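Local coordinates for chemotaxis signal transduction protein (Thermoanaerobacter tengcongensis, PDB 2QDL) that probably acts as the CheW scaffolding protein of bacterial chemotaxis, coupling chemoreceptors to the histidine kinase CheA in signalling arrays, at residues Val31-Asp37 with Ser81-Glu87. Sequence-based numbering, arbitrary orientation.
Sequences VHEVVKD and SRIIIVE
An antiparallel β-ladder pairs the short strand 33-36 with the strand beginning at Arg82, whose other edge bonds to strand 91-106 in the β-barrel architecture of the CheW-like domain. The strand axes approach to 4.4 Å at 153°. Val35 and Ile83 form a hydrogen-bonded pair (Val35 N to Ile83 O 2.7 Å, Ile83 N to Val35 O 2.6 Å); Val34 faces Ile84 as a non-hydrogen-bonded pair, CA to CA 4.4 Å. At the next step His32, with helix-like backbone angles (-75/-40), and the extended Glu33 both face Ile85, a classic β-bulge: His32 N donates to Ile85 O (2.9 Å), Ile85 N to Glu33 O (2.7 Å). Beyond Lys36, a water links Ser81 O to Asp37 N, the latter weakly. Glu33, Val35, Ile83 and Ile85 share one face, on which Val35 CG2 (chi1 m) lies 3.5 Å from Ile83 CB and strand 50-56 packs; Glu33 reaches a salt bridge with Arg57. On the face of Val34 and Ile84, Val31 CG1 meets Ile84 CG2 at 3.9 Å. Main-chain bonds therefore fix the register, with apolar packing on both faces, while Glu33, Lys36 and Arg82 occupy partly or fully exposed positions.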
ATOM      1  N   VAL A  31       6.322  -5.452  -1.536  1.00 13.78           N
ATOM      2  CA  VAL A  31       5.201  -6.396  -1.458  1.00 13.03           C
ATOM      3  C   VAL A  31       5.697  -7.809  -1.055  1.00 13.68           C
ATOM      4  O   VAL A  31       6.184  -8.576  -1.894  1.00 14.51           O
ATOM      5  CB  VAL A  31       4.406  -6.439  -2.817  1.00 13.48           C
ATOM      6  CG1 VAL A  31       3.296  -7.533  -2.793  1.00 11.72           C
ATOM      7  CG2 VAL A  31       3.804  -5.054  -3.153  1.00 10.46           C
ATOM      8  N   HIS A  32       5.572  -8.157   0.224  1.00 13.77           N
ATOM      9  CA  HIS A  32       6.054  -9.445   0.749  1.00 13.74           C
ATOM     10  C   HIS A  32       5.128 -10.598   0.338  1.00 13.33           C
ATOM     11  O   HIS A  32       5.566 -11.698   0.015  1.00 12.63           O
ATOM     12  CB  HIS A  32       6.223  -9.394   2.275  1.00 13.61           C
ATOM     13  CG  HIS A  32       7.385  -8.551   2.734  1.00 17.90           C
ATOM     14  ND1 HIS A  32       7.543  -7.223   2.377  1.00 19.94           N
ATOM     15  CD2 HIS A  32       8.439  -8.847   3.536  1.00 18.43           C
ATOM     16  CE1 HIS A  32       8.649  -6.749   2.925  1.00 18.02           C
ATOM     17  NE2 HIS A  32       9.212  -7.716   3.625  1.00 19.56           N
ATOM     18  N   GLU A  33       3.840 -10.333   0.371  1.00 12.21           N
ATOM     19  CA  GLU A  33       2.854 -11.277  -0.082  1.00 13.39           C
ATOM     20  C   GLU A  33       1.505 -10.582  -0.213  1.00 12.88           C
ATOM     21  O   GLU A  33       1.346  -9.417   0.162  1.00 11.74           O
ATOM     22  CB  GLU A  33       2.799 -12.558   0.806  1.00 14.12           C
ATOM     23  CG  GLU A  33       2.226 -12.451   2.164  1.00 17.46           C
ATOM     24  CD  GLU A  33       2.473 -13.699   3.028  1.00 20.17           C
ATOM     25  OE1 GLU A  33       3.449 -13.682   3.793  1.00 24.40           O
ATOM     26  OE2 GLU A  33       1.694 -14.676   2.954  1.00 21.96           O
ATOM     27  N   VAL A  34       0.561 -11.301  -0.798  1.00 12.52           N
ATOM     28  CA  VAL A  34      -0.767 -10.811  -1.001  1.00 12.96           C
ATOM     29  C   VAL A  34      -1.712 -11.912  -0.531  1.00 14.11           C
ATOM     30  O   VAL A  34      -1.702 -13.026  -1.082  1.00 13.74           O
ATOM     31  CB  VAL A  34      -1.049 -10.534  -2.492  1.00 13.17           C
ATOM     32  CG1 VAL A  34      -2.435  -9.950  -2.643  1.00 11.02           C
ATOM     33  CG2 VAL A  34       0.005  -9.589  -3.103  1.00 11.83           C
ATOM     34  N   VAL A  35      -2.517 -11.604   0.478  1.00 14.58           N
ATOM     35  CA  VAL A  35      -3.500 -12.565   1.006  1.00 16.04           C
ATOM     36  C   VAL A  35      -4.915 -12.088   0.686  1.00 17.25           C
ATOM     37  O   VAL A  35      -5.117 -10.925   0.401  1.00 16.57           O
ATOM     38  CB  VAL A  35      -3.312 -12.824   2.554  1.00 15.86           C
ATOM     39  CG1 VAL A  35      -1.878 -13.325   2.872  1.00 15.67           C
ATOM     40  CG2 VAL A  35      -3.579 -11.611   3.347  1.00 14.27           C
ATOM     41  N   LYS A  36      -5.898 -12.973   0.730  1.00 20.26           N
ATOM     42  CA  LYS A  36      -7.299 -12.516   0.603  1.00 23.51           C
ATOM     43  C   LYS A  36      -7.850 -11.592   1.736  1.00 25.31           C
ATOM     44  O   LYS A  36      -7.474 -11.733   2.923  1.00 24.83           O
ATOM     45  CB  LYS A  36      -8.219 -13.693   0.363  1.00 23.28           C
ATOM     46  CG  LYS A  36      -7.913 -14.328  -0.982  1.00 25.03           C
ATOM     47  CD  LYS A  36      -8.814 -15.516  -1.225  1.00 28.15           C
ATOM     48  CE  LYS A  36      -8.516 -16.207  -2.528  1.00 29.21           C
ATOM     49  NZ  LYS A  36      -8.903 -17.640  -2.345  1.00 30.74           N
ATOM     50  N   ASP A  37      -8.737 -10.655   1.340  1.00 26.84           N
ATOM     51  CA  ASP A  37      -9.383  -9.700   2.251  1.00 28.54           C
ATOM     52  C   ASP A  37     -10.506 -10.406   3.015  1.00 29.90           C
ATOM     53  O   ASP A  37     -11.688 -10.144   2.781  1.00 30.86           O
ATOM     54  CB  ASP A  37      -9.935  -8.490   1.472  1.00 29.05           C
ATOM     55  CG  ASP A  37     -10.666  -7.462   2.367  1.00 30.03           C
ATOM     56  OD1 ASP A  37     -10.761  -7.678   3.582  1.00 31.07           O
ATOM     57  OD2 ASP A  37     -11.141  -6.418   1.853  1.00 30.77           O
ATOM     58  N   SER A  81     -10.845  -8.203  -3.752  1.00 14.45           N
ATOM     59  CA  SER A  81     -10.160  -7.516  -2.660  1.00 14.31           C
ATOM     60  C   SER A  81      -9.059  -8.409  -2.073  1.00 13.40           C
ATOM     61  O   SER A  81      -9.210  -9.630  -1.995  1.00 13.05           O
ATOM     62  CB  SER A  81     -11.139  -7.054  -1.564  1.00 14.01           C
ATOM     63  OG  SER A  81     -11.869  -5.925  -2.001  1.00 15.93           O
ATOM     64  N   ARG A  82      -7.962  -7.777  -1.671  1.00 12.98           N
ATOM     65  CA  ARG A  82      -6.831  -8.474  -1.069  1.00 11.84           C
ATOM     66  C   ARG A  82      -6.212  -7.693   0.080  1.00 11.52           C
ATOM     67  O   ARG A  82      -6.524  -6.515   0.317  1.00 10.20           O
ATOM     68  CB  ARG A  82      -5.737  -8.687  -2.128  1.00 12.40           C
ATOM     69  CG  ARG A  82      -6.145  -9.555  -3.297  1.00 11.56           C
ATOM     70  CD  ARG A  82      -6.230 -11.007  -2.855  1.00 11.71           C
ATOM     71  NE  ARG A  82      -6.430 -11.897  -3.991  1.00 15.46           N
ATOM     72  CZ  ARG A  82      -7.606 -12.246  -4.497  1.00 16.92           C
ATOM     73  NH1 ARG A  82      -8.740 -11.770  -3.989  1.00 18.27           N
ATOM     74  NH2 ARG A  82      -7.642 -13.067  -5.538  1.00 19.11           N
ATOM     75  N   ILE A  83      -5.300  -8.367   0.770  1.00 11.01           N
ATOM     76  CA  ILE A  83      -4.470  -7.740   1.764  1.00 11.27           C
ATOM     77  C   ILE A  83      -3.021  -7.911   1.368  1.00 10.26           C
ATOM     78  O   ILE A  83      -2.478  -9.021   1.397  1.00  8.75           O
ATOM     79  CB  ILE A  83      -4.680  -8.323   3.208  1.00 11.96           C
ATOM     80  CG1 ILE A  83      -6.143  -8.154   3.661  1.00 12.62           C
ATOM     81  CG2 ILE A  83      -3.681  -7.655   4.165  1.00 10.68           C
ATOM     82  CD1 ILE A  83      -6.535  -9.003   4.907  1.00  9.16           C
ATOM     83  N   ILE A  84      -2.404  -6.788   1.025  1.00  9.75           N
ATOM     84  CA  ILE A  84      -0.976  -6.751   0.684  1.00 10.35           C
ATOM     85  C   ILE A  84      -0.172  -6.666   1.961  1.00 11.30           C
ATOM     86  O   ILE A  84      -0.314  -5.704   2.742  1.00 11.89           O
ATOM     87  CB  ILE A  84      -0.626  -5.547  -0.205  1.00  8.89           C
ATOM     88  CG1 ILE A  84      -1.511  -5.553  -1.475  1.00  9.44           C
ATOM     89  CG2 ILE A  84       0.847  -5.545  -0.539  1.00 11.48           C
ATOM     90  CD1 ILE A  84      -1.283  -4.375  -2.382  1.00  6.11           C
ATOM     91  N   ILE A  85       0.664  -7.676   2.171  1.00 11.42           N
ATOM     92  CA  ILE A  85       1.552  -7.707   3.331  1.00 11.71           C
ATOM     93  C   ILE A  85       2.824  -6.948   3.020  1.00 11.67           C
ATOM     94  O   ILE A  85       3.544  -7.250   2.057  1.00 11.83           O
ATOM     95  CB  ILE A  85       1.866  -9.135   3.805  1.00 11.74           C
ATOM     96  CG1 ILE A  85       0.584  -9.976   3.931  1.00 11.41           C
ATOM     97  CG2 ILE A  85       2.755  -9.146   5.100  1.00 12.02           C
ATOM     98  CD1 ILE A  85      -0.459  -9.446   4.888  1.00  9.28           C
ATOM     99  N   VAL A  86       3.078  -5.936   3.835  1.00 11.09           N
ATOM    100  CA  VAL A  86       4.275  -5.118   3.715  1.00 11.26           C
ATOM    101  C   VAL A  86       5.047  -5.147   5.071  1.00 12.50           C
ATOM    102  O   VAL A  86       4.659  -5.836   6.016  1.00 11.51           O
ATOM    103  CB  VAL A  86       3.911  -3.646   3.273  1.00 11.48           C
ATOM    104  CG1 VAL A  86       3.099  -3.647   1.959  1.00  8.10           C
ATOM    105  CG2 VAL A  86       3.155  -2.906   4.386  1.00 10.13           C
ATOM    106  N   GLU A  87       6.141  -4.402   5.141  1.00 14.25           N
ATOM    107  CA  GLU A  87       6.943  -4.294   6.358  1.00 16.56           C
ATOM    108  C   GLU A  87       7.200  -2.824   6.599  1.00 16.15           C
ATOM    109  O   GLU A  87       7.617  -2.128   5.703  1.00 16.69           O
ATOM    110  CB  GLU A  87       8.265  -5.041   6.207  1.00 16.85           C
ATOM    111  CG  GLU A  87       9.142  -4.918   7.418  1.00 21.96           C
ATOM    112  CD  GLU A  87      10.561  -5.443   7.184  1.00 27.24           C
ATOM    113  OE1 GLU A  87      11.417  -4.751   6.556  1.00 29.67           O
ATOM    114  OE2 GLU A  87      10.815  -6.556   7.657  1.00 29.78           O
TER
HETATM  115  O   HOH W   1     -10.918 -11.447  -0.584  1.00 30.59           O